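Local structure of L-lysine 6-monooxygenase (Pseudomonas syringae pv. tomato, 5CQF) at residues 247-250 with 251-255; 283-287 with 288-292; 100-103 with 104-107; 115-118 with 119-122. The protein probably acts as an FAD- and NADP-dependent monooxygenase that hydroxylates the side-chain amine of L-lysine or a related amino acid in siderophore biosynthesis. All coordinates share one frame; numbering follows the deposited sequence.

Contact 1 (247-250 with 251-255); sequences GQFP and NRVFA
Phe249 O is gripped by two backbone N-H groups, and the bonds reach it from different directions. Arg252 N donates to Phe249 O over 2.9 Å from well above the carbonyl plane, whereas Val253 N approaches Phe249 O nearly along the C=O axis at 3.2 Å. With Asn251 N donating to Gln248 O, also at 2.9 Å, these bonds wind residues 248-253 into consecutive tight turns, in the loop that leads from strand 245-246 to helix 255-264. A water that donates to Pro250 O and accepts from Ala255 N bridges the turns to the chain further on.

Gly247 has a positive phi of 91°, a backbone shape that favours glycine. Polar ends are held by other parts of the chain: Asn251 OD1 accepts from Arg75 NH1, and Gln248 NE2 donates to Gly66 O. Arg252, bent at chi2 and chi3, folds back so that NH1 donates to Leu246 O and NH2 to Thr244 O of the second subunit, which makes this loop part of a subunit interface.

On the apolar side Phe249 carries its ring out with CG anti to the backbone N (chi1 -173°), and Val253 lays a methyl over one face of it. That methyl, CG2, stands off-centre toward the rim, 3.4 Å from Phe249 CE2.

Contact 2 (283-287 with 288-292); sequences AGIDP and DERQK
Asp286 meets the residues that follow it with both its side chain and its carbonyl. The side chain makes the capping bond: Asp288 N donates to Asp286 OD1 over 2.9 Å, reaching the oxygen from above the carboxylate plane. With chi1 at 179° the carboxylate swings back beside its own carbonyl carbon, where OD1 can meet that N-H. Asn70 ND2 is a second donor to OD1. The backbone bonds start the helical pattern. Asp286 O accepts from Arg290 N at 3.2 Å, almost straight at 165°, and more weakly from Glu289 N; Pro287 O accepts from Gln291 N at 3.0 Å.

Asp286 is thus the N-cap of helix 287-302, and the chain passes into that helix directly from the short strand 284-285, which pairs in parallel with strand 245-246. Pro287 suits the first turn, where its missing N-H costs no helical bond.

Charged groups form two sets. In the first, Asp286 OD1 and Asp288 OD2 stand 4.1 Å apart, with their carboxylate planes turned 47° from each other, and one water donates to both Asp286 OD2 and Asp288 OD2, which probably eases the repulsion. In the second, Lys292 NZ forms a salt bridge with Glu289 OE2 at 2.7 Å, coming from above that carboxylate plane.

Apolar packing involves the aliphatic parts. Ile285 CG2 rests 3.8 Å from Arg290 CG and also touches Glu289 CB, while Asp286 CB lies against Glu289 CG at 3.7 Å.

Contact 3 (100-103 with 104-107); sequences FDFG and LLGR
Phe100 and Leu104, one helical turn apart, make the tight part of this contact: Leu104 CD1 comes to 3.4 Å from Phe100 CE2, and Leu104 CG sits close to the same ring carbon. The ring is carried there by a chi1 of -177°, CG anti to the backbone N. In the backbone, Leu104 N donates to Phe100 O over 3.3 Å, in the carbonyl plane, and only weakly to Asp101 O. Phe102 and Leu105 pack less closely, crossing at about a right angle with their CD1 atoms 3.9 Å apart.

This is the C-terminal end of helix 99-105, where the regular pattern gives way. Leu105 N donates to Phe102 O at 3.1 Å, an i to i+3 bond, from well above the carbonyl plane. Gly106 then leaves the helix with positive phi (72°), a conformation that favours glycine, on the exposed side of the contact.

Other subunits pack on several of these side chains: Phe294 of the third subunit on Leu104 and Leu105, and Val253 of the fourth on Phe100. Past the helix end, one face of the Arg107 guanidinium has Leu105 CD1 above it toward the rim, and Arg107 NH2 forms a salt bridge with Glu299 of the third subunit.

Contact 4 (115-118 with 119-122); sequences SDYL and GWVS
Two turns in the middle of helix 111-125 meet here, a buried contact within one helix whose side chains pack on helices 23-37, 57-64 and 89-96. Regular i to i+4 bonds hold the backbone: Gly119 N to Ser115 O, Trp120 N to Asp116 O, Val121 N to Tyr117 O and Ser122 N to Leu118 O, each 2.8 to 2.9 Å long.

Tyr117 carries most of the side-chain contact. Its ring runs alongside Val121, both pointing the same way, and Val121 CG2 lies over one face as a CH-pi contact, 3.9 Å from the ring centroid and nearest to Tyr117 CE1 at 3.6 Å. Tyr117 CG is anti to the backbone N (chi1 165°), which lets the ring lie beside Val121. The Trp120 indole crosses the tyrosine obliquely, its CE3 4.1 Å from Tyr117 CD1.

The polar ends find partners in the surrounding fold: Tyr117 OH bonds with Phe87 O, Trp120 NE1 donates to Asp95 OD2, and Asp116 OD2 bonds with Tyr92 OH. Apolar contact therefore holds the rings together within the helix, while their heteroatoms, buried with them, are satisfied by neighbouring segments and probably fix how each ring is turned.

How the contacts relate
Along the chain the order is contact 3, contact 4, contact 1, contact 2. Contacts 3 and 4 lie on successive helices, 99-105 and 111-125, with centres about 19 Å apart and nearest atoms about 9 Å apart. Contacts 1 and 2 touch, their centres about 13 Å apart: they adjoin the same small two-stranded sheet, and Gly247 N probably donates to Ile285 O at 2.9 Å. Contact 3 approaches contact 2 to about 6 Å between nearest atoms. Contacts 1 and 3 both touch the fourth subunit, and Gln291 of contact 2 packs on Leu105 of the third, so these local turns and helices also help to build the four-chain assembly.

Contact 1 (247-250 with 251-255)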
ATOM      1  N   GLY A 247     -11.262  -8.128   6.635  1.00 39.48           N
ATOM      2  CA  GLY A 247     -10.644  -9.444   6.794  1.00 38.62           C
ATOM      3  C   GLY A 247     -11.548 -10.371   7.579  1.00 36.42           C
ATOM      4  O   GLY A 247     -12.157  -9.944   8.538  1.00 35.77           O
ATOM      5  N   GLN A 248     -11.633 -11.632   7.169  1.00 36.16           N
ATOM      6  CA  GLN A 248     -12.385 -12.634   7.911  1.00 36.59           C
ATOM      7  C   GLN A 248     -11.562 -12.989   9.130  1.00 36.19           C
ATOM      8  O   GLN A 248     -10.360 -12.749   9.158  1.00 37.17           O
ATOM      9  CB  GLN A 248     -12.748 -13.852   7.037  1.00 37.71           C
ATOM     10  CG  GLN A 248     -13.643 -13.425   5.859  1.00 40.88           C
ATOM     11  CD  GLN A 248     -14.052 -14.521   4.893  1.00 41.00           C
ATOM     12  OE1 GLN A 248     -13.502 -15.591   4.888  1.00 43.16           O
ATOM     13  NE2 GLN A 248     -15.021 -14.227   4.056  1.00 43.16           N
ATOM     14  N   PHE A 249     -12.215 -13.573  10.119  1.00 35.36           N
ATOM     15  CA  PHE A 249     -11.651 -13.746  11.458  1.00 36.35           C
ATOM     16  C   PHE A 249     -10.300 -14.439  11.441  1.00 35.43           C
ATOM     17  O   PHE A 249      -9.357 -13.936  12.017  1.00 34.12           O
ATOM     18  CB  PHE A 249     -12.651 -14.494  12.344  1.00 37.47           C
ATOM     19  CG  PHE A 249     -12.259 -14.578  13.795  1.00 38.89           C
ATOM     20  CD1 PHE A 249     -12.631 -13.575  14.686  1.00 38.59           C
ATOM     21  CD2 PHE A 249     -11.586 -15.699  14.294  1.00 38.41           C
ATOM     22  CE1 PHE A 249     -12.315 -13.674  16.033  1.00 38.37           C
ATOM     23  CE2 PHE A 249     -11.268 -15.788  15.647  1.00 38.51           C
ATOM     24  CZ  PHE A 249     -11.630 -14.774  16.512  1.00 38.11           C
ATOM     25  N   PRO A 250     -10.190 -15.573  10.741  1.00 36.62           N
ATOM     26  CA  PRO A 250      -8.920 -16.306  10.759  1.00 37.97           C
ATOM     27  C   PRO A 250      -7.719 -15.550  10.145  1.00 38.76           C
ATOM     28  O   PRO A 250      -6.563 -15.935  10.376  1.00 39.19           O
ATOM     29  CB  PRO A 250      -9.219 -17.560   9.931  1.00 39.26           C
ATOM     30  CG  PRO A 250     -10.706 -17.645   9.855  1.00 39.45           C
ATOM     31  CD  PRO A 250     -11.197 -16.224   9.882  1.00 37.87           C
ATOM     32  N   ASN A 251      -7.998 -14.484   9.395  1.00 38.66           N
ATOM     33  CA  ASN A 251      -6.955 -13.600   8.871  1.00 39.34           C
ATOM     34  C   ASN A 251      -6.627 -12.397   9.749  1.00 38.79           C
ATOM     35  O   ASN A 251      -5.697 -11.673   9.470  1.00 37.11           O
ATOM     36  CB  ASN A 251      -7.311 -13.181   7.456  1.00 39.14           C
ATOM     37  CG  ASN A 251      -7.398 -14.380   6.524  1.00 40.45           C
ATOM     38  OD1 ASN A 251      -6.643 -15.335   6.674  1.00 39.41           O
ATOM     39  ND2 ASN A 251      -8.327 -14.345   5.574  1.00 40.41           N
ATOM     40  N   ARG A 252      -7.360 -12.227  10.832  1.00 39.50           N
ATOM     41  CA  ARG A 252      -7.098 -11.154  11.783  1.00 40.97           C
ATOM     42  C   ARG A 252      -6.393 -11.646  13.019  1.00 38.98           C
ATOM     43  O   ARG A 252      -5.626 -10.903  13.604  1.00 39.87           O
ATOM     44  CB  ARG A 252      -8.407 -10.479  12.208  1.00 43.63           C
ATOM     45  CG  ARG A 252      -9.068  -9.714  11.080  1.00 49.59           C
ATOM     46  CD  ARG A 252      -8.285  -8.448  10.708  1.00 52.70           C
ATOM     47  NE  ARG A 252      -8.331  -7.463  11.795  1.00 55.63           N
ATOM     48  CZ  ARG A 252      -9.365  -6.670  12.066  1.00 58.36           C
ATOM     49  NH1 ARG A 252     -10.445  -6.698  11.309  1.00 62.50           N
ATOM     50  NH2 ARG A 252      -9.312  -5.835  13.091  1.00 59.67           N
ATOM     51  N   VAL A 253      -6.683 -12.873  13.442  1.00 37.76           N
ATOM     52  CA  VAL A 253      -6.085 -13.458  14.635  1.00 38.05           C
ATOM     53  C   VAL A 253      -5.786 -14.925  14.426  1.00 37.01           C
ATOM     54  O   VAL A 253      -6.337 -15.524  13.518  1.00 36.88           O
ATOM     55  CB  VAL A 253      -7.008 -13.343  15.864  1.00 38.89           C
ATOM     56  CG1 VAL A 253      -7.102 -11.893  16.304  1.00 41.57           C
ATOM     57  CG2 VAL A 253      -8.389 -13.904  15.584  1.00 38.67           C
ATOM     58  N   PHE A 254      -4.913 -15.481  15.263  1.00 36.88           N
ATOM     59  CA  PHE A 254      -4.584 -16.906  15.207  1.00 37.83           C
ATOM     60  C   PHE A 254      -5.744 -17.640  15.842  1.00 38.04           C
ATOM     61  O   PHE A 254      -5.850 -17.689  17.075  1.00 39.19           O
ATOM     62  CB  PHE A 254      -3.267 -17.205  15.925  1.00 36.82           C
ATOM     63  CG  PHE A 254      -2.783 -18.619  15.774  1.00 37.16           C
ATOM     64  CD1 PHE A 254      -2.496 -19.149  14.528  1.00 37.59           C
ATOM     65  CD2 PHE A 254      -2.592 -19.426  16.893  1.00 38.58           C
ATOM     66  CE1 PHE A 254      -2.045 -20.448  14.391  1.00 38.27           C
ATOM     67  CE2 PHE A 254      -2.148 -20.731  16.771  1.00 38.24           C
ATOM     68  CZ  PHE A 254      -1.864 -21.242  15.519  1.00 39.19           C
ATOM     69  N   ALA A 255      -6.632 -18.166  14.995  1.00 37.35           N
ATOM     70  CA  ALA A 255      -7.870 -18.825  15.455  1.00 38.47           C
ATOM     71  C   ALA A 255      -7.681 -19.912  16.509  1.00 38.60           C
ATOM     72  O   ALA A 255      -8.432 -19.939  17.473  1.00 39.41           O
ATOM     73  CB  ALA A 255      -8.649 -19.405  14.276  1.00 39.40           C
TER
HETATM   74  O   HOH W   1      -5.958 -18.181  12.114  1.00 33.02           O

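Contact 2 (283-287 with 288-292)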
ATOM      1  N   ALA A 283     -18.372 -10.103  11.114  1.00 76.55           N
ATOM      2  CA  ALA A 283     -18.458 -10.694   9.778  1.00 73.72           C
ATOM      3  C   ALA A 283     -17.570  -9.852   8.858  1.00 65.88           C
ATOM      4  O   ALA A 283     -17.780  -8.643   8.714  1.00 69.01           O
ATOM      5  CB  ALA A 283     -19.901 -10.708   9.286  1.00 75.69           C
ATOM      6  N   GLY A 284     -16.581 -10.482   8.245  1.00 54.82           N
ATOM      7  CA  GLY A 284     -15.476  -9.744   7.650  1.00 48.71           C
ATOM      8  C   GLY A 284     -15.364  -9.979   6.165  1.00 42.86           C
ATOM      9  O   GLY A 284     -15.715 -11.024   5.669  1.00 40.27           O
ATOM     10  N   ILE A 285     -14.857  -8.985   5.465  1.00 40.98           N
ATOM     11  CA  ILE A 285     -14.718  -9.034   4.024  1.00 40.01           C
ATOM     12  C   ILE A 285     -13.287  -8.663   3.651  1.00 37.94           C
ATOM     13  O   ILE A 285     -12.733  -7.706   4.210  1.00 36.00           O
ATOM     14  CB  ILE A 285     -15.706  -8.058   3.375  1.00 41.30           C
ATOM     15  CG1 ILE A 285     -17.141  -8.500   3.669  1.00 44.84           C
ATOM     16  CG2 ILE A 285     -15.494  -7.981   1.871  1.00 42.25           C
ATOM     17  CD1 ILE A 285     -18.173  -7.500   3.188  1.00 47.44           C
ATOM     18  N   ASP A 286     -12.676  -9.463   2.764  1.00 36.95           N
ATOM     19  CA  ASP A 286     -11.343  -9.162   2.195  1.00 36.35           C
ATOM     20  C   ASP A 286     -11.314  -7.678   1.865  1.00 35.58           C
ATOM     21  O   ASP A 286     -12.177  -7.241   1.104  1.00 34.36           O
ATOM     22  CB  ASP A 286     -11.155  -9.993   0.911  1.00 37.96           C
ATOM     23  CG  ASP A 286      -9.812  -9.760   0.211  1.00 38.67           C
ATOM     24  OD1 ASP A 286      -9.087  -8.803   0.554  1.00 37.21           O
ATOM     25  OD2 ASP A 286      -9.489 -10.574  -0.705  1.00 40.82           O
ATOM     26  N   PRO A 287     -10.360  -6.895   2.449  1.00 35.58           N
ATOM     27  CA  PRO A 287     -10.298  -5.456   2.152  1.00 35.53           C
ATOM     28  C   PRO A 287     -10.142  -5.144   0.668  1.00 34.95           C
ATOM     29  O   PRO A 287     -10.622  -4.140   0.235  1.00 33.38           O
ATOM     30  CB  PRO A 287      -9.088  -4.942   2.965  1.00 36.45           C
ATOM     31  CG  PRO A 287      -8.378  -6.157   3.478  1.00 37.78           C
ATOM     32  CD  PRO A 287      -9.367  -7.294   3.465  1.00 36.89           C
ATOM     33  N   ASP A 288      -9.513  -6.009  -0.124  1.00 38.23           N
ATOM     34  CA  ASP A 288      -9.445  -5.766  -1.594  1.00 39.58           C
ATOM     35  C   ASP A 288     -10.780  -5.968  -2.279  1.00 38.64           C
ATOM     36  O   ASP A 288     -11.041  -5.325  -3.293  1.00 39.52           O
ATOM     37  CB  ASP A 288      -8.379  -6.620  -2.292  1.00 40.77           C
ATOM     38  CG  ASP A 288      -6.997  -6.399  -1.725  1.00 44.27           C
ATOM     39  OD1 ASP A 288      -6.737  -5.320  -1.133  1.00 46.37           O
ATOM     40  OD2 ASP A 288      -6.160  -7.327  -1.859  1.00 52.64           O
ATOM     41  N   GLU A 289     -11.622  -6.844  -1.742  1.00 39.81           N
ATOM     42  CA  GLU A 289     -12.977  -7.015  -2.282  1.00 41.92           C
ATOM     43  C   GLU A 289     -13.843  -5.775  -2.029  1.00 41.80           C
ATOM     44  O   GLU A 289     -14.499  -5.278  -2.950  1.00 40.56           O
ATOM     45  CB  GLU A 289     -13.649  -8.257  -1.711  1.00 44.74           C
ATOM     46  CG  GLU A 289     -13.077  -9.570  -2.248  1.00 47.77           C
ATOM     47  CD  GLU A 289     -13.302  -9.766  -3.752  1.00 49.62           C
ATOM     48  OE1 GLU A 289     -14.429  -9.493  -4.272  1.00 49.13           O
ATOM     49  OE2 GLU A 289     -12.339 -10.210  -4.416  1.00 48.49           O
ATOM     50  N   ARG A 290     -13.818  -5.268  -0.804  1.00 43.44           N
ATOM     51  CA  ARG A 290     -14.488  -4.011  -0.474  1.00 46.72           C
ATOM     52  C   ARG A 290     -14.010  -2.903  -1.390  1.00 43.53           C
ATOM     53  O   ARG A 290     -14.802  -2.138  -1.912  1.00 40.04           O
ATOM     54  CB  ARG A 290     -14.205  -3.587   0.974  1.00 52.49           C
ATOM     55  CG  ARG A 290     -15.145  -4.171   2.013  1.00 60.70           C
ATOM     56  CD  ARG A 290     -16.619  -3.811   1.763  1.00 65.24           C
ATOM     57  NE  ARG A 290     -16.894  -2.356   1.684  1.00 68.88           N
ATOM     58  CZ  ARG A 290     -17.461  -1.712   0.648  1.00 69.69           C
ATOM     59  NH1 ARG A 290     -17.824  -2.354  -0.468  1.00 67.94           N
ATOM     60  NH2 ARG A 290     -17.663  -0.401   0.733  1.00 67.89           N
ATOM     61  N   GLN A 291     -12.696  -2.820  -1.553  1.00 41.46           N
ATOM     62  CA  GLN A 291     -12.103  -1.807  -2.398  1.00 43.60           C
ATOM     63  C   GLN A 291     -12.583  -1.945  -3.836  1.00 39.85           C
ATOM     64  O   GLN A 291     -12.892  -0.959  -4.475  1.00 39.24           O
ATOM     65  CB  GLN A 291     -10.568  -1.854  -2.285  1.00 48.63           C
ATOM     66  CG  GLN A 291      -9.763  -1.028  -3.292  1.00 56.39           C
ATOM     67  CD  GLN A 291     -10.100   0.461  -3.288  1.00 64.39           C
ATOM     68  OE1 GLN A 291     -10.580   1.000  -2.282  1.00 68.71           O
ATOM     69  NE2 GLN A 291      -9.853   1.137  -4.430  1.00 69.59           N
ATOM     70  N   LYS A 292     -12.670  -3.157  -4.357  1.00 40.51           N
ATOM     71  CA  LYS A 292     -13.074  -3.329  -5.769  1.00 40.49           C
ATOM     72  C   LYS A 292     -14.499  -2.829  -5.961  1.00 38.31           C
ATOM     73  O   LYS A 292     -14.815  -2.119  -6.944  1.00 37.07           O
ATOM     74  CB  LYS A 292     -12.941  -4.793  -6.223  1.00 43.10           C
ATOM     75  CG  LYS A 292     -11.602  -5.108  -6.874  1.00 49.20           C
ATOM     76  CD  LYS A 292     -11.108  -6.520  -6.581  1.00 52.18           C
ATOM     77  CE  LYS A 292     -11.795  -7.573  -7.424  1.00 56.95           C
ATOM     78  NZ  LYS A 292     -11.841  -8.910  -6.739  1.00 56.76           N
TER
HETATM   79  O   HOH W   2      -6.915  -9.981  -1.838  1.00 47.51           O

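Contact 3 (100-103 with 104-107)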
ATOM      1  N   PHE A 100       9.682 -16.385  -9.081  1.00 35.09           N
ATOM      2  CA  PHE A 100      10.115 -15.014  -9.144  1.00 34.31           C
ATOM      3  C   PHE A 100       8.968 -14.060  -9.466  1.00 34.48           C
ATOM      4  O   PHE A 100       8.779 -13.063  -8.772  1.00 33.82           O
ATOM      5  CB  PHE A 100      11.253 -14.772 -10.125  1.00 35.68           C
ATOM      6  CG  PHE A 100      11.711 -13.344 -10.108  1.00 36.16           C
ATOM      7  CD1 PHE A 100      12.592 -12.913  -9.140  1.00 36.53           C
ATOM      8  CD2 PHE A 100      11.155 -12.417 -10.946  1.00 36.42           C
ATOM      9  CE1 PHE A 100      12.988 -11.604  -9.067  1.00 37.13           C
ATOM     10  CE2 PHE A 100      11.535 -11.081 -10.886  1.00 37.27           C
ATOM     11  CZ  PHE A 100      12.472 -10.679  -9.945  1.00 38.01           C
ATOM     12  N   ASP A 101       8.199 -14.337 -10.507  1.00 35.32           N
ATOM     13  CA  ASP A 101       7.163 -13.391 -10.886  1.00 36.37           C
ATOM     14  C   ASP A 101       6.116 -13.260  -9.789  1.00 35.67           C
ATOM     15  O   ASP A 101       5.578 -12.188  -9.559  1.00 34.37           O
ATOM     16  CB  ASP A 101       6.537 -13.779 -12.218  1.00 38.87           C
ATOM     17  CG  ASP A 101       7.506 -13.608 -13.373  1.00 41.93           C
ATOM     18  OD1 ASP A 101       8.501 -12.870 -13.205  1.00 44.58           O
ATOM     19  OD2 ASP A 101       7.286 -14.202 -14.443  1.00 45.72           O
ATOM     20  N   PHE A 102       5.851 -14.332  -9.076  1.00 35.21           N
ATOM     21  CA  PHE A 102       4.871 -14.236  -8.017  1.00 37.23           C
ATOM     22  C   PHE A 102       5.271 -13.173  -6.989  1.00 37.83           C
ATOM     23  O   PHE A 102       4.446 -12.370  -6.544  1.00 38.86           O
ATOM     24  CB  PHE A 102       4.679 -15.566  -7.308  1.00 37.23           C
ATOM     25  CG  PHE A 102       3.681 -15.486  -6.205  1.00 37.63           C
ATOM     26  CD1 PHE A 102       2.341 -15.558  -6.484  1.00 38.82           C
ATOM     27  CD2 PHE A 102       4.079 -15.263  -4.899  1.00 37.92           C
ATOM     28  CE1 PHE A 102       1.399 -15.468  -5.469  1.00 39.48           C
ATOM     29  CE2 PHE A 102       3.154 -15.138  -3.888  1.00 37.56           C
ATOM     30  CZ  PHE A 102       1.810 -15.239  -4.170  1.00 37.85           C
ATOM     31  N   GLY A 103       6.544 -13.167  -6.631  1.00 37.09           N
ATOM     32  CA  GLY A 103       7.068 -12.199  -5.703  1.00 38.33           C
ATOM     33  C   GLY A 103       6.985 -10.772  -6.165  1.00 40.37           C
ATOM     34  O   GLY A 103       6.841  -9.870  -5.350  1.00 42.61           O
ATOM     35  N   LEU A 104       7.088 -10.558  -7.469  1.00 41.86           N
ATOM     36  CA  LEU A 104       7.008  -9.216  -8.015  1.00 43.10           C
ATOM     37  C   LEU A 104       5.595  -8.695  -8.005  1.00 40.84           C
ATOM     38  O   LEU A 104       5.386  -7.546  -8.232  1.00 41.04           O
ATOM     39  CB  LEU A 104       7.512  -9.181  -9.446  1.00 46.37           C
ATOM     40  CG  LEU A 104       8.916  -8.677  -9.725  1.00 50.63           C
ATOM     41  CD1 LEU A 104       9.120  -8.750 -11.240  1.00 54.62           C
ATOM     42  CD2 LEU A 104       9.115  -7.235  -9.241  1.00 51.05           C
ATOM     43  N   LEU A 105       4.605  -9.529  -7.787  1.00 42.42           N
ATOM     44  CA  LEU A 105       3.240  -9.041  -7.887  1.00 43.62           C
ATOM     45  C   LEU A 105       2.984  -7.975  -6.808  1.00 48.19           C
ATOM     46  O   LEU A 105       2.324  -6.973  -7.056  1.00 46.84           O
ATOM     47  CB  LEU A 105       2.240 -10.184  -7.741  1.00 41.33           C
ATOM     48  CG  LEU A 105       2.005 -11.155  -8.897  1.00 40.69           C
ATOM     49  CD1 LEU A 105       1.204 -12.359  -8.442  1.00 38.60           C
ATOM     50  CD2 LEU A 105       1.271 -10.463 -10.015  1.00 42.27           C
ATOM     51  N   GLY A 106       3.489  -8.210  -5.603  1.00 52.93           N
ATOM     52  CA  GLY A 106       3.200  -7.320  -4.490  1.00 59.84           C
ATOM     53  C   GLY A 106       1.775  -7.393  -3.944  1.00 61.16           C
ATOM     54  O   GLY A 106       1.362  -6.528  -3.156  1.00 68.58           O
ATOM     55  N   ARG A 107       1.018  -8.407  -4.348  1.00 55.21           N
ATOM     56  CA  ARG A 107      -0.322  -8.602  -3.830  1.00 51.91           C
ATOM     57  C   ARG A 107      -0.450 -10.058  -3.423  1.00 48.93           C
ATOM     58  O   ARG A 107       0.389 -10.885  -3.779  1.00 48.58           O
ATOM     59  CB  ARG A 107      -1.387  -8.233  -4.878  1.00 53.81           C
ATOM     60  CG  ARG A 107      -1.330  -9.036  -6.189  1.00 55.47           C
ATOM     61  CD  ARG A 107      -2.640  -9.028  -6.971  1.00 52.57           C
ATOM     62  NE  ARG A 107      -2.506  -9.647  -8.293  1.00 53.79           N
ATOM     63  CZ  ARG A 107      -2.494 -10.966  -8.544  1.00 53.59           C
ATOM     64  NH1 ARG A 107      -2.606 -11.879  -7.574  1.00 50.38           N
ATOM     65  NH2 ARG A 107      -2.384 -11.385  -9.799  1.00 54.60           N
TER

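Contact 4 (115-118 with 119-122)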
ATOM      1  N   SER A 115      -7.148 -21.842  -6.379  1.00 37.87           N
ATOM      2  CA  SER A 115      -7.862 -22.974  -7.013  1.00 40.99           C
ATOM      3  C   SER A 115      -6.938 -23.887  -7.786  1.00 39.71           C
ATOM      4  O   SER A 115      -6.954 -25.116  -7.594  1.00 40.29           O
ATOM      5  CB  SER A 115      -8.937 -22.490  -8.001  1.00 44.10           C
ATOM      6  OG  SER A 115      -9.959 -21.831  -7.288  1.00 50.02           O
ATOM      7  N   ASP A 116      -6.150 -23.290  -8.678  1.00 38.12           N
ATOM      8  CA  ASP A 116      -5.168 -24.046  -9.446  1.00 37.94           C
ATOM      9  C   ASP A 116      -4.220 -24.818  -8.548  1.00 36.47           C
ATOM     10  O   ASP A 116      -3.959 -26.012  -8.773  1.00 36.66           O
ATOM     11  CB  ASP A 116      -4.363 -23.124 -10.355  1.00 39.11           C
ATOM     12  CG  ASP A 116      -3.561 -23.900 -11.389  1.00 40.51           C
ATOM     13  OD1 ASP A 116      -4.193 -24.498 -12.271  1.00 43.38           O
ATOM     14  OD2 ASP A 116      -2.321 -23.940 -11.327  1.00 40.85           O
ATOM     15  N   TYR A 117      -3.715 -24.146  -7.516  1.00 35.17           N
ATOM     16  CA  TYR A 117      -2.874 -24.816  -6.511  1.00 34.54           C
ATOM     17  C   TYR A 117      -3.586 -26.014  -5.947  1.00 35.91           C
ATOM     18  O   TYR A 117      -3.046 -27.099  -5.840  1.00 35.27           O
ATOM     19  CB  TYR A 117      -2.510 -23.842  -5.384  1.00 33.64           C
ATOM     20  CG  TYR A 117      -1.960 -24.481  -4.112  1.00 32.79           C
ATOM     21  CD1 TYR A 117      -0.719 -25.108  -4.090  1.00 32.41           C
ATOM     22  CD2 TYR A 117      -2.694 -24.432  -2.915  1.00 32.43           C
ATOM     23  CE1 TYR A 117      -0.233 -25.682  -2.921  1.00 32.66           C
ATOM     24  CE2 TYR A 117      -2.213 -24.993  -1.749  1.00 30.72           C
ATOM     25  CZ  TYR A 117      -0.998 -25.610  -1.750  1.00 31.68           C
ATOM     26  OH  TYR A 117      -0.557 -26.174  -0.594  1.00 32.13           O
ATOM     27  N   LEU A 118      -4.834 -25.802  -5.586  1.00 37.54           N
ATOM     28  CA  LEU A 118      -5.603 -26.832  -4.944  1.00 38.80           C
ATOM     29  C   LEU A 118      -5.804 -28.037  -5.861  1.00 38.14           C
ATOM     30  O   LEU A 118      -5.699 -29.188  -5.430  1.00 38.33           O
ATOM     31  CB  LEU A 118      -6.926 -26.219  -4.513  1.00 40.97           C
ATOM     32  CG  LEU A 118      -7.920 -27.237  -4.025  1.00 44.18           C
ATOM     33  CD1 LEU A 118      -7.591 -27.574  -2.590  1.00 44.62           C
ATOM     34  CD2 LEU A 118      -9.322 -26.670  -4.161  1.00 48.31           C
ATOM     35  N   GLY A 119      -6.086 -27.798  -7.133  1.00 38.54           N
ATOM     36  CA  GLY A 119      -6.105 -28.906  -8.132  1.00 38.16           C
ATOM     37  C   GLY A 119      -4.730 -29.546  -8.262  1.00 38.79           C
ATOM     38  O   GLY A 119      -4.603 -30.747  -8.429  1.00 40.18           O
ATOM     39  N   TRP A 120      -3.676 -28.750  -8.159  1.00 37.37           N
ATOM     40  CA  TRP A 120      -2.342 -29.292  -8.307  1.00 38.23           C
ATOM     41  C   TRP A 120      -2.006 -30.224  -7.158  1.00 38.88           C
ATOM     42  O   TRP A 120      -1.336 -31.243  -7.350  1.00 41.29           O
ATOM     43  CB  TRP A 120      -1.343 -28.140  -8.446  1.00 37.60           C
ATOM     44  CG  TRP A 120       0.105 -28.481  -8.454  1.00 38.57           C
ATOM     45  CD1 TRP A 120       0.896 -28.687  -9.562  1.00 39.72           C
ATOM     46  CD2 TRP A 120       0.990 -28.533  -7.326  1.00 37.76           C
ATOM     47  NE1 TRP A 120       2.192 -28.910  -9.175  1.00 39.25           N
ATOM     48  CE2 TRP A 120       2.276 -28.835  -7.814  1.00 37.65           C
ATOM     49  CE3 TRP A 120       0.814 -28.378  -5.947  1.00 36.35           C
ATOM     50  CZ2 TRP A 120       3.379 -28.992  -6.971  1.00 37.46           C
ATOM     51  CZ3 TRP A 120       1.909 -28.544  -5.115  1.00 35.51           C
ATOM     52  CH2 TRP A 120       3.171 -28.847  -5.628  1.00 36.33           C
ATOM     53  N   VAL A 121      -2.458 -29.898  -5.958  1.00 38.30           N
ATOM     54  CA  VAL A 121      -2.253 -30.805  -4.815  1.00 38.78           C
ATOM     55  C   VAL A 121      -3.170 -32.015  -4.910  1.00 40.99           C
ATOM     56  O   VAL A 121      -2.748 -33.161  -4.741  1.00 40.69           O
ATOM     57  CB  VAL A 121      -2.545 -30.156  -3.445  1.00 36.99           C
ATOM     58  CG1 VAL A 121      -2.242 -31.156  -2.336  1.00 37.27           C
ATOM     59  CG2 VAL A 121      -1.694 -28.928  -3.234  1.00 36.71           C
ATOM     60  N   SER A 122      -4.440 -31.755  -5.150  1.00 43.15           N
ATOM     61  CA  SER A 122      -5.409 -32.847  -5.267  1.00 47.23           C
ATOM     62  C   SER A 122      -4.896 -33.936  -6.205  1.00 49.08           C
ATOM     63  O   SER A 122      -4.769 -35.091  -5.807  1.00 51.32           O
ATOM     64  CB  SER A 122      -6.767 -32.307  -5.729  1.00 47.68           C
ATOM     65  OG  SER A 122      -7.655 -33.370  -5.932  1.00 50.65           O
TER